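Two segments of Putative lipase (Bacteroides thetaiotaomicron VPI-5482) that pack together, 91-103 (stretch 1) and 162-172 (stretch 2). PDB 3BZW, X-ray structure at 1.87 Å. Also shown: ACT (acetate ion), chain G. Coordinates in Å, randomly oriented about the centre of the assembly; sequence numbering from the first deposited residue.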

# COMPACT_ATOMS: atom_id res chain seq x y z
N ALA A 91 -39.72 -19.74 6.61
CA ALA A 91 -38.54 -18.92 6.36
C ALA A 91 -38.94 -17.60 5.71
O ALA A 91 -40.05 -17.45 5.22
N ILE A 92 -38.00 -16.65 5.71
CA ILE A 92 -38.25 -15.33 5.15
C ILE A 92 -37.07 -14.81 4.34
O ILE A 92 -35.93 -14.86 4.79
N LEU A 93 -37.37 -14.32 3.15
CA LEU A 93 -36.34 -13.73 2.29
C LEU A 93 -36.63 -12.24 2.16
O LEU A 93 -37.78 -11.84 1.93
N VAL A 94 -35.60 -11.43 2.32
CA VAL A 94 -35.73 -9.98 2.22
C VAL A 94 -34.85 -9.52 1.07
O VAL A 94 -33.62 -9.60 1.14
N PHE A 95 -35.49 -9.06 -0.00
CA PHE A 95 -34.82 -8.62 -1.23
C PHE A 95 -35.21 -7.14 -1.39
O PHE A 95 -36.17 -6.83 -2.08
N MSE A 96 -34.45 -6.25 -0.76
CA MSE A 96 -34.79 -4.83 -0.77
C MSE A 96 -33.60 -3.88 -0.78
O MSE A 96 -32.50 -4.24 -0.35
N GLY A 97 -33.81 -2.66 -1.26
CA GLY A 97 -32.74 -1.68 -1.25
C GLY A 97 -32.47 -0.89 -2.52
O GLY A 97 -31.97 0.24 -2.45
N THR A 98 -32.80 -1.45 -3.67
CA THR A 98 -32.54 -0.73 -4.91
C THR A 98 -33.30 0.60 -4.97
O THR A 98 -32.82 1.57 -5.57
N ASN A 99 -34.46 0.67 -4.33
CA ASN A 99 -35.23 1.90 -4.33
C ASN A 99 -34.66 2.94 -3.35
O ASN A 99 -34.87 4.14 -3.52
N ASP A 100 -33.97 2.47 -2.32
CA ASP A 100 -33.35 3.40 -1.37
C ASP A 100 -32.26 4.14 -2.16
O ASP A 100 -32.06 5.35 -1.98
N TYR A 101 -31.58 3.42 -3.03
CA TYR A 101 -30.54 4.03 -3.86
C TYR A 101 -31.18 5.06 -4.78
O TYR A 101 -30.77 6.22 -4.82
N ASN A 102 -32.20 4.64 -5.52
CA ASN A 102 -32.87 5.53 -6.45
C ASN A 102 -33.49 6.76 -5.78
O ASN A 102 -33.51 7.85 -6.37
N SER A 103 -33.97 6.60 -4.56
CA SER A 103 -34.59 7.70 -3.84
C SER A 103 -33.62 8.54 -3.01
O SER A 103 -34.04 9.35 -2.17
N GLN A 162 -35.69 -19.02 9.89
CA GLN A 162 -34.55 -18.80 9.01
C GLN A 162 -34.88 -17.54 8.22
O GLN A 162 -35.82 -17.53 7.42
N ILE A 163 -34.13 -16.46 8.46
CA ILE A 163 -34.36 -15.20 7.75
C ILE A 163 -33.09 -14.85 6.97
O ILE A 163 -32.01 -14.76 7.54
N VAL A 164 -33.24 -14.65 5.66
CA VAL A 164 -32.09 -14.37 4.82
C VAL A 164 -32.23 -13.07 4.02
O VAL A 164 -33.31 -12.76 3.52
N LEU A 165 -31.14 -12.32 3.91
CA LEU A 165 -31.14 -11.07 3.16
C LEU A 165 -30.50 -11.28 1.80
O LEU A 165 -29.51 -12.00 1.67
N LEU A 166 -31.06 -10.63 0.78
CA LEU A 166 -30.51 -10.72 -0.57
C LEU A 166 -30.09 -9.32 -0.99
O LEU A 166 -30.83 -8.36 -0.79
N THR A 167 -28.89 -9.20 -1.55
CA THR A 167 -28.41 -7.90 -2.00
C THR A 167 -29.09 -7.51 -3.31
O THR A 167 -29.44 -8.37 -4.12
N PRO A 168 -29.27 -6.21 -3.54
CA PRO A 168 -29.91 -5.68 -4.75
C PRO A 168 -29.13 -6.06 -6.01
O PRO A 168 -27.91 -6.23 -5.97
N LEU A 169 -29.85 -6.21 -7.12
CA LEU A 169 -29.24 -6.58 -8.40
C LEU A 169 -28.61 -5.37 -9.09
O LEU A 169 -28.99 -4.24 -8.81
N HIS A 170 -27.66 -5.63 -9.99
CA HIS A 170 -27.05 -4.55 -10.75
C HIS A 170 -28.22 -3.95 -11.53
O HIS A 170 -29.19 -4.65 -11.82
N ARG A 171 -28.12 -2.68 -11.87
CA ARG A 171 -29.23 -2.01 -12.55
C ARG A 171 -28.78 -0.98 -13.57
O ARG A 171 -27.74 -0.35 -13.40
N SER A 172 -29.58 -0.81 -14.62
CA SER A 172 -29.26 0.17 -15.64
C SER A 172 -30.41 1.17 -15.77
O SER A 172 -31.25 1.28 -14.88

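Two neighbouring parallel β-strands, continued by a helix start packed against an extended loop, make a contact that is apolar along the sheet and polar at its far end, illustrating how a sheet packs apolar side chains along its strands and hands over to polar contacts where they lead into a helix and loop. Successive side chains alternate between the faces, as in any β-strand, and the parallel register, held by bonds such as Val94 N to Val164 O (2.9 Å), puts paired residues on the same face. Ile92, Val94, Ile163 and Leu165 share one face, where Val94 (t) sets CB 3.6 Å from CD2 of Leu165 (m, t). On the other, Leu93 (m, t) brings CD2 within 3.8 Å of Val164 CB, and Phe95 (t) reaches past Leu166 until its CZ lies 3.6 Å from Leu169 CG, at the ring edge. Where the strand pairing gives out, water 1 fills in, accepting from Met96 N (2.9 Å) and lying 2.8 Å from Leu166 O.

Beyond it, Pro168 points toward stretch 1, its CG 3.9 Å from Thr98 N. Arg171 (p, t, m), bent at chi1 and chi3, then lies against Thr98 and Tyr101: its NH1 donates to Thr98 OG1 (3.0 Å), while Tyr101 CE2 lies over one guanidinium face, 3.7 Å from Arg171 NE. Two waters extend this polar patch. Water 2 joins Thr98 OG1 to Leu169 O (2.7 Å each), and water 3 links Arg171 NH1 to Asn99 OD1 (2.8 Å each). Asn99 ND2 also donates to acetate OXT (2.8 Å).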

# COMPACT_ATOMS: atom_id res chain seq x y z
CB ALA A 91 -37.56 -19.67 5.48
CB ILE A 92 -38.54 -14.32 6.27
CG1 ILE A 92 -39.73 -14.79 7.10
CG2 ILE A 92 -38.80 -12.93 5.69
CD1 ILE A 92 -40.03 -13.92 8.28
CB LEU A 93 -36.36 -14.37 0.89
CG LEU A 93 -36.02 -15.85 0.76
CD1 LEU A 93 -35.93 -16.20 -0.72
CD2 LEU A 93 -34.70 -16.16 1.44
CB VAL A 94 -35.29 -9.29 3.52
CG1 VAL A 94 -35.58 -7.80 3.44
CG2 VAL A 94 -36.01 -9.92 4.72
CB PHE A 95 -35.37 -9.47 -2.37
CG PHE A 95 -34.64 -9.34 -3.67
CD1 PHE A 95 -35.18 -9.88 -4.84
CD2 PHE A 95 -33.41 -8.70 -3.75
CE1 PHE A 95 -34.50 -9.79 -6.05
CE2 PHE A 95 -32.72 -8.60 -4.96
CZ PHE A 95 -33.27 -9.15 -6.11
CB MSE A 96 -35.62 -4.56 0.50
CG MSE A 96 -36.23 -3.18 0.62
SE MSE A 96 -37.89 -3.08 -0.32
CE MSE A 96 -39.07 -3.72 1.10
CB THR A 98 -32.86 -1.61 -6.15
OG1 THR A 98 -32.05 -1.19 -7.25
CG2 THR A 98 -34.33 -1.50 -6.53
CB ASN A 99 -36.71 1.62 -4.03
CG ASN A 99 -37.42 0.93 -5.19
OD1 ASN A 99 -37.22 1.30 -6.35
ND2 ASN A 99 -38.25 -0.05 -4.88
CB ASP A 100 -32.73 2.64 -0.20
CG ASP A 100 -33.77 2.03 0.72
OD1 ASP A 100 -34.06 2.63 1.78
OD2 ASP A 100 -34.32 0.97 0.37
CB TYR A 101 -29.83 2.97 -4.71
CG TYR A 101 -29.14 3.56 -5.93
CD1 TYR A 101 -27.95 4.29 -5.82
CD2 TYR A 101 -29.71 3.42 -7.20
CE1 TYR A 101 -27.35 4.88 -6.95
CE2 TYR A 101 -29.13 3.99 -8.32
CZ TYR A 101 -27.96 4.72 -8.20
OH TYR A 101 -27.41 5.29 -9.32
CB ASN A 102 -33.97 4.77 -7.21
CG ASN A 102 -34.66 5.64 -8.25
OD1 ASN A 102 -35.89 5.77 -8.25
ND2 ASN A 102 -33.87 6.23 -9.13
CB SER A 103 -35.72 7.17 -2.96
OG SER A 103 -36.72 6.55 -3.76
CB GLN A 162 -34.40 -19.98 8.05
CG GLN A 162 -33.25 -19.86 7.06
CD GLN A 162 -31.91 -19.70 7.75
OE1 GLN A 162 -31.52 -18.60 8.15
NE2 GLN A 162 -31.20 -20.81 7.92
CB ILE A 163 -34.68 -14.05 8.74
CG1 ILE A 163 -35.81 -14.47 9.68
CG2 ILE A 163 -35.08 -12.81 7.97
CD1 ILE A 163 -36.09 -13.46 10.79
CB VAL A 164 -31.87 -15.53 3.82
CG1 VAL A 164 -30.51 -15.40 3.14
CG2 VAL A 164 -31.99 -16.86 4.55
CB LEU A 165 -30.35 -9.99 3.90
CG LEU A 165 -30.71 -9.69 5.36
CD1 LEU A 165 -29.89 -8.51 5.84
CD2 LEU A 165 -32.20 -9.39 5.46
CB LEU A 166 -31.57 -11.23 -1.55
CG LEU A 166 -32.28 -12.56 -1.26
CD1 LEU A 166 -33.23 -12.88 -2.41
CD2 LEU A 166 -31.26 -13.67 -1.09
CB THR A 167 -26.87 -7.89 -2.21
OG1 THR A 167 -26.49 -9.00 -3.03
CG2 THR A 167 -26.15 -7.98 -0.87
CB PRO A 168 -29.90 -4.17 -4.51
CG PRO A 168 -29.94 -4.05 -3.01
CD PRO A 168 -28.98 -5.13 -2.58
CB LEU A 169 -30.29 -7.17 -9.34
CG LEU A 169 -31.11 -8.35 -8.83
CD1 LEU A 169 -32.17 -8.72 -9.87
CD2 LEU A 169 -30.19 -9.53 -8.55
CB HIS A 170 -25.97 -5.08 -11.71
CG HIS A 170 -24.62 -5.22 -11.07
ND1 HIS A 170 -24.30 -6.25 -10.21
CD2 HIS A 170 -23.53 -4.42 -11.12
CE1 HIS A 170 -23.07 -6.08 -9.76
NE2 HIS A 170 -22.58 -4.97 -10.29
CB ARG A 171 -30.09 -1.31 -11.50
CG ARG A 171 -29.26 -0.46 -10.54
CD ARG A 171 -30.14 0.30 -9.57
NE ARG A 171 -30.89 1.35 -10.25
CZ ARG A 171 -32.05 1.83 -9.83
NH1 ARG A 171 -32.61 1.35 -8.73
NH2 ARG A 171 -32.66 2.78 -10.52
CB SER A 172 -28.97 -0.51 -16.98
OG SER A 172 -28.49 0.44 -17.92
C ACT G . -38.89 -1.23 -7.94
O ACT G . -39.24 -0.63 -8.94
OXT ACT G . -39.63 -1.26 -6.96
CH3 ACT G . -37.56 -1.94 -7.91
O HOH W 1 -32.41 -7.02 1.11
O HOH W 2 -31.63 -3.51 -8.60
O HOH W 3 -35.36 1.98 -8.38